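Local coordinates for phosphoribosylaminoimidazole-succinocarboxamide synthase (Pyrococcus horikoshii, PDB 3U55), which joins aspartate to 5-amino-1-(5-phospho-D-ribosyl)imidazole-4-carboxylate at the cost of ATP, forming SAICAR in de novo purine biosynthesis, at residues V90-N94 with A153-N157; G168-F174 with T196-A202. All coordinates share one frame; numbering follows the deposited sequence. Where two conformers were deposited one is given.

In the fold
Both contacts are buried and meet in one antiparallel sheet, in which strands 84-93 and 169-180 are neighbours. Interaction 1 packs helix 143-165 against strand 84-93, and the chain then runs from that helix into strand 169-180, which interaction 2 pairs with strand 197-201. Interaction 1 is made mainly by side chains, a small apolar patch closed by an amide pair. Interaction 2, with far more buried surface, rests on backbone hydrogen bonds with side chains packed on both faces of the sheet. Backbone bonds of Val-92 with Phe-174 and of Asn-94 with Val-172 tie the two together. Arg-93 of the first and Arg-198 of the second contact the same sulfate, probably from the crystallisation liquor.

Interaction 1: residues V90-N94 with A153-N157; sequences VVVRN and ALKVN. With SO4 (sulfate ion), chain B.
Asn-157 CG stands anti to the backbone N (chi1 -175°) and Asn-94 CG anti to the carbonyl carbon (chi1 -62°), and the two side chains come from opposite directions. The two amides lie nearly coplanar, 13° apart, and form a reciprocal pair. Asn-94 ND2 donates to Asn-157 OD1 at 2.8 Å, and Asn-157 ND2 returns a bond to Asn-94 OD1, also 2.8 Å long. Both are close to straight, and each arrives in the carbonyl plane on a lone pair.

Earlier along the strand, helix 143-165 packs on one face of the antiparallel sheet of the SAICAR synthetase fold, and the axes of strand 90-93 and helix segment 153-157 approach to 9.2 Å. The two methyls of Val-92 divide the work: CG1 lies against the amide carbon CG of Asn-157 at 3.6 Å, while CG2 meets Ala-153 CB at 3.7 Å. Val-90 CG1 touches that same alanine methyl from further back along the strand. On the strand's other face Arg-93 points away from the helix, salt-bridged to Glu-118, and presents the edge of its guanidinium to a sulfate ion.

Asn-94 ND2 also donates to Leu-171 O of strand 169-180. That bond is consistent with one orientation of the Asn-94 amide and, through the pair, probably sets that of Asn-157, so a buried helix amide has partners for both oxygen and nitrogen beside an apolar patch.

Interaction 2: residues G168-F174 with T196-A202; sequences GIILVDF and TCRFWDA. With SO4 (sulfate ion), chain B.
In antiparallel strands 169-174 and 197-201, Val-172 lays its CG2 methyl over one face of the Trp-200 indole, a CH-pi contact 3.4 Å from the five-membered ring centroid. Cys-197 CB, on the same strand, lies over one face of the Phe-199 ring toward its rim, while Leu-171 CD1 approaches obliquely, 3.7 Å from Phe-199 CE1. At the guanidinium edge of Arg-198 lie the Asp-173 carboxylate, turned 89° to it, and a sulfate ion.

The pairing contains a beta bulge, Val-172 and Asp-173 together facing Arg-198. Before the bulge, Ile-170 and Trp-200 exchange two straight backbone bonds; at it, Val-172 N donates to Arg-198 O at 2.9 Å and Arg-198 N to Asp-173 O at 2.8 Å.

The aspartate's CG sits between its backbone N and carbonyl carbon (chi1 60°), placing OD2 2.9 Å from Arg-198 NH1 in a salt bridge. NE is held by Asp-211, and NH1 and NH2 both bond sulfate O2, consistent with a site for a substrate phosphate. A leucine in place of Arg-198 would probably leave Asp-173 and Asp-211 without their cationic mate and weaken the grip on the anion. A water donates to Asp-173 OD1 at 2.6 Å.

Interaction 1: residues V90-N94 with A153-N157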
loop_
_atom_site.group_PDB
_atom_site.type_symbol
_atom_site.label_atom_id
_atom_site.label_comp_id
_atom_site.label_asym_id
_atom_site.label_seq_id
_atom_site.Cartn_x
_atom_site.Cartn_y
_atom_site.Cartn_z
ATOM N N VAL A 90 1.290 -12.208 1.716
ATOM C CA VAL A 90 0.662 -11.571 2.875
ATOM C C VAL A 90 1.699 -11.532 3.982
ATOM O O VAL A 90 2.153 -12.574 4.455
ATOM C CB VAL A 90 -0.604 -12.331 3.324
ATOM C CG1 VAL A 90 -1.290 -11.628 4.507
ATOM C CG2 VAL A 90 -1.583 -12.468 2.157
ATOM N N VAL A 91 2.087 -10.325 4.373
ATOM C CA VAL A 91 3.147 -10.159 5.362
ATOM C C VAL A 91 2.566 -9.657 6.695
ATOM O O VAL A 91 1.883 -8.633 6.729
ATOM C CB VAL A 91 4.243 -9.198 4.831
ATOM C CG1 VAL A 91 5.341 -9.022 5.861
ATOM C CG2 VAL A 91 4.811 -9.707 3.484
ATOM N N VAL A 92 2.833 -10.381 7.779
ATOM C CA VAL A 92 2.425 -9.949 9.120
ATOM C C VAL A 92 3.675 -9.517 9.876
ATOM O O VAL A 92 4.665 -10.229 9.871
ATOM C CB VAL A 92 1.677 -11.066 9.905
ATOM C CG1 VAL A 92 1.190 -10.552 11.268
ATOM C CG2 VAL A 92 0.481 -11.570 9.125
ATOM N N ARG A 93 3.622 -8.354 10.525
ATOM C CA ARG A 93 4.805 -7.793 11.189
ATOM C C ARG A 93 4.479 -7.397 12.637
ATOM O O ARG A 93 3.510 -6.675 12.894
ATOM C CB ARG A 93 5.359 -6.595 10.390
ATOM C CG ARG A 93 5.112 -6.682 8.852
ATOM C CD ARG A 93 5.790 -5.549 8.048
ATOM N NE ARG A 93 7.213 -5.818 7.935
ATOM C CZ ARG A 93 7.894 -6.034 6.813
ATOM N NH1 ARG A 93 7.333 -5.970 5.602
ATOM N NH2 ARG A 93 9.181 -6.294 6.918
ATOM N N ASN A 94 5.298 -7.897 13.564
ATOM C CA ASN A 94 5.179 -7.622 14.997
ATOM C C ASN A 94 6.252 -6.650 15.481
ATOM O O ASN A 94 6.033 -5.864 16.419
ATOM C CB ASN A 94 5.323 -8.925 15.777
ATOM C CG ASN A 94 4.244 -9.927 15.443
ATOM O OD1 ASN A 94 3.046 -9.630 15.552
ATOM N ND2 ASN A 94 4.655 -11.122 15.040
ATOM N N ALA A 153 -4.336 -14.862 8.678
ATOM C CA ALA A 153 -2.955 -14.433 8.894
ATOM C C ALA A 153 -2.714 -13.949 10.324
ATOM O O ALA A 153 -1.685 -14.272 10.926
ATOM C CB ALA A 153 -2.570 -13.340 7.891
ATOM N N LEU A 154 -3.658 -13.178 10.861
ATOM C CA LEU A 154 -3.542 -12.684 12.234
ATOM C C LEU A 154 -3.657 -13.792 13.279
ATOM O O LEU A 154 -2.978 -13.741 14.305
ATOM C CB LEU A 154 -4.557 -11.564 12.504
ATOM C CG LEU A 154 -4.228 -10.219 11.851
ATOM C CD1 LEU A 154 -5.392 -9.250 12.005
ATOM C CD2 LEU A 154 -2.940 -9.613 12.417
ATOM N N LYS A 155 -4.515 -14.784 13.029
ATOM C CA LYS A 155 -4.598 -15.949 13.918
ATOM C C LYS A 155 -3.303 -16.773 13.872
ATOM O O LYS A 155 -2.746 -17.126 14.918
ATOM C CB LYS A 155 -5.823 -16.816 13.592
ATOM C CG LYS A 155 -5.912 -18.081 14.438
ATOM C CD LYS A 155 -7.219 -18.829 14.252
ATOM C CE LYS A 155 -7.134 -20.177 14.971
ATOM N NZ LYS A 155 -8.384 -20.977 14.815
ATOM N N VAL A 156 -2.828 -17.062 12.659
ATOM C CA VAL A 156 -1.530 -17.719 12.449
ATOM C C VAL A 156 -0.437 -16.995 13.227
ATOM O O VAL A 156 0.373 -17.628 13.920
ATOM C CB VAL A 156 -1.156 -17.777 10.944
ATOM C CG1 VAL A 156 0.307 -18.210 10.746
ATOM C CG2 VAL A 156 -2.120 -18.719 10.190
ATOM N N ASN A 157 -0.424 -15.669 13.116
ATOM C CA ASN A 157 0.537 -14.861 13.860
ATOM C C ASN A 157 0.495 -15.166 15.354
ATOM O O ASN A 157 1.532 -15.445 15.938
ATOM C CB ASN A 157 0.319 -13.377 13.599
ATOM C CG ASN A 157 1.383 -12.498 14.258
ATOM O OD1 ASN A 157 2.577 -12.810 14.243
ATOM N ND2 ASN A 157 0.942 -11.387 14.838
HETATM S S SO4 B . 10.637 -7.374 3.678
HETATM O O1 SO4 B . 10.650 -6.683 4.955
HETATM O O2 SO4 B . 11.097 -8.749 3.837
HETATM O O3 SO4 B . 9.268 -7.341 3.162
HETATM O O4 SO4 B . 11.533 -6.697 2.750
#

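Interaction 2: residues G168-F174 with T196-A202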
loop_
_atom_site.group_PDB
_atom_site.type_symbol
_atom_site.label_atom_id
_atom_site.label_comp_id
_atom_site.label_asym_id
_atom_site.label_seq_id
_atom_site.Cartn_x
_atom_site.Cartn_y
_atom_site.Cartn_z
ATOM N N GLY A 168 11.994 -19.294 23.249
ATOM C CA GLY A 168 12.992 -18.226 23.294
ATOM C C GLY A 168 13.287 -17.574 21.960
ATOM O O GLY A 168 14.405 -17.114 21.718
ATOM N N ILE A 169 12.287 -17.543 21.081
ATOM C CA ILE A 169 12.416 -16.960 19.737
ATOM C C ILE A 169 11.333 -15.898 19.503
ATOM O O ILE A 169 10.151 -16.178 19.714
ATOM C CB ILE A 169 12.292 -18.059 18.641
ATOM C CG1 ILE A 169 13.371 -19.136 18.818
ATOM C CG2 ILE A 169 12.369 -17.452 17.234
ATOM C CD1 ILE A 169 13.114 -20.396 18.027
ATOM N N ILE A 170 11.730 -14.714 19.048
ATOM C CA ILE A 170 10.802 -13.640 18.724
ATOM C C ILE A 170 10.407 -13.729 17.251
ATOM O O ILE A 170 11.260 -13.671 16.369
ATOM C CB ILE A 170 11.438 -12.255 19.007
ATOM C CG1 ILE A 170 11.865 -12.148 20.481
ATOM C CG2 ILE A 170 10.483 -11.129 18.622
ATOM C CD1 ILE A 170 12.658 -10.896 20.809
ATOM N N LEU A 171 9.110 -13.883 16.994
ATOM C CA LEU A 171 8.594 -13.829 15.637
ATOM C C LEU A 171 8.485 -12.373 15.224
ATOM O O LEU A 171 7.553 -11.670 15.628
ATOM C CB LEU A 171 7.229 -14.511 15.544
ATOM C CG LEU A 171 6.622 -14.556 14.133
ATOM C CD1 LEU A 171 7.509 -15.358 13.167
ATOM C CD2 LEU A 171 5.220 -15.126 14.191
ATOM N N VAL A 172 9.452 -11.921 14.432
ATOM C CA VAL A 172 9.524 -10.521 14.020
ATOM C C VAL A 172 8.500 -10.195 12.924
ATOM O O VAL A 172 7.723 -9.233 13.040
ATOM C CB VAL A 172 10.956 -10.167 13.570
ATOM C CG1 VAL A 172 10.984 -8.862 12.787
ATOM C CG2 VAL A 172 11.895 -10.116 14.795
ATOM N N ASP A 173 8.524 -11.000 11.866
ATOM C CA ASP A 173 7.538 -10.933 10.787
ATOM C C ASP A 173 7.541 -12.262 10.036
ATOM O O ASP A 173 8.380 -13.126 10.305
ATOM C CB ASP A 173 7.784 -9.732 9.842
ATOM C CG ASP A 173 9.158 -9.763 9.147
ATOM O OD1 ASP A 173 9.567 -10.811 8.600
ATOM O OD2 ASP A 173 9.814 -8.705 9.115
ATOM N N PHE A 174 6.592 -12.433 9.119
ATOM C CA PHE A 174 6.562 -13.615 8.249
ATOM C C PHE A 174 5.691 -13.358 7.032
ATOM O O PHE A 174 4.853 -12.450 7.038
ATOM C CB PHE A 174 6.106 -14.885 9.004
ATOM C CG PHE A 174 4.718 -14.797 9.566
ATOM C CD1 PHE A 174 3.644 -15.348 8.878
ATOM C CD2 PHE A 174 4.481 -14.162 10.783
ATOM C CE1 PHE A 174 2.347 -15.271 9.385
ATOM C CE2 PHE A 174 3.183 -14.085 11.308
ATOM C CZ PHE A 174 2.110 -14.637 10.598
ATOM N N THR A 196 11.130 -17.572 5.064
ATOM C CA THR A 196 9.933 -16.733 4.925
ATOM C C THR A 196 9.537 -15.974 6.200
ATOM O O THR A 196 8.569 -15.213 6.205
ATOM C CB THR A 196 8.731 -17.559 4.429
ATOM O OG1 THR A 196 8.483 -18.643 5.334
ATOM C CG2 THR A 196 8.997 -18.101 3.024
ATOM N N CYS A 197 10.295 -16.183 7.271
ATOM C CA CYS A 197 10.025 -15.539 8.555
ATOM C C CYS A 197 11.284 -14.833 9.025
ATOM O O CYS A 197 12.395 -15.253 8.695
ATOM C CB CYS A 197 9.660 -16.572 9.618
ATOM S SG CYS A 197 8.284 -17.679 9.273
ATOM N N ARG A 198 11.110 -13.772 9.803
ATOM C CA ARG A 198 12.212 -13.264 10.612
ATOM C C ARG A 198 12.084 -13.786 12.036
ATOM O O ARG A 198 11.048 -13.613 12.689
ATOM C CB ARG A 198 12.305 -11.736 10.564
ATOM C CG ARG A 198 12.920 -11.228 9.279
ATOM C CD ARG A 198 13.093 -9.717 9.280
ATOM N NE ARG A 198 13.718 -9.271 8.031
ATOM C CZ ARG A 198 13.044 -8.934 6.931
ATOM N NH1 ARG A 198 11.717 -8.962 6.917
ATOM N NH2 ARG A 198 13.694 -8.549 5.843
ATOM N N PHE A 199 13.139 -14.470 12.482
ATOM C CA PHE A 199 13.226 -15.070 13.813
ATOM C C PHE A 199 14.425 -14.468 14.544
ATOM O O PHE A 199 15.543 -14.559 14.050
ATOM C CB PHE A 199 13.493 -16.581 13.717
ATOM C CG PHE A 199 12.402 -17.397 13.058
ATOM C CD1 PHE A 199 11.057 -17.234 13.387
ATOM C CD2 PHE A 199 12.748 -18.400 12.156
ATOM C CE1 PHE A 199 10.075 -18.035 12.800
ATOM C CE2 PHE A 199 11.772 -19.208 11.560
ATOM C CZ PHE A 199 10.435 -19.025 11.882
ATOM N N TRP A 200 14.203 -13.865 15.713
ATOM C CA TRP A 200 15.303 -13.334 16.535
ATOM C C TRP A 200 15.407 -14.100 17.848
ATOM O O TRP A 200 14.390 -14.441 18.454
ATOM C CB TRP A 200 15.088 -11.850 16.852
ATOM C CG TRP A 200 15.242 -10.898 15.699
ATOM C CD1 TRP A 200 15.530 -11.206 14.395
ATOM C CD2 TRP A 200 15.074 -9.474 15.744
ATOM N NE1 TRP A 200 15.564 -10.064 13.635
ATOM C CE2 TRP A 200 15.291 -8.985 14.436
ATOM C CE3 TRP A 200 14.761 -8.564 16.764
ATOM C CZ2 TRP A 200 15.204 -7.628 14.119
ATOM C CZ3 TRP A 200 14.683 -7.208 16.448
ATOM C CH2 TRP A 200 14.901 -6.757 15.137
ATOM N N ASP A 201 16.631 -14.363 18.305
ATOM C CA ASP A 201 16.804 -14.941 19.638
ATOM C C ASP A 201 16.242 -13.966 20.675
ATOM O O ASP A 201 16.498 -12.769 20.594
ATOM C CB ASP A 201 18.275 -15.236 19.935
ATOM C CG ASP A 201 18.493 -15.682 21.373
ATOM O OD1 ASP A 201 18.002 -16.762 21.739
ATOM O OD2 ASP A 201 19.130 -14.940 22.139
ATOM N N ALA A 202 15.469 -14.473 21.634
ATOM C CA ALA A 202 14.828 -13.608 22.634
ATOM C C ALA A 202 15.841 -12.915 23.540
ATOM O O ALA A 202 15.651 -11.762 23.926
ATOM C CB ALA A 202 13.814 -14.388 23.467
HETATM S S SO4 B . 10.637 -7.374 3.678
HETATM O O1 SO4 B . 10.650 -6.683 4.955
HETATM O O2 SO4 B . 11.097 -8.749 3.837
HETATM O O3 SO4 B . 9.268 -7.341 3.162
HETATM O O4 SO4 B . 11.533 -6.697 2.750
HETATM O O HOH W 1 9.959 -12.350 6.576
#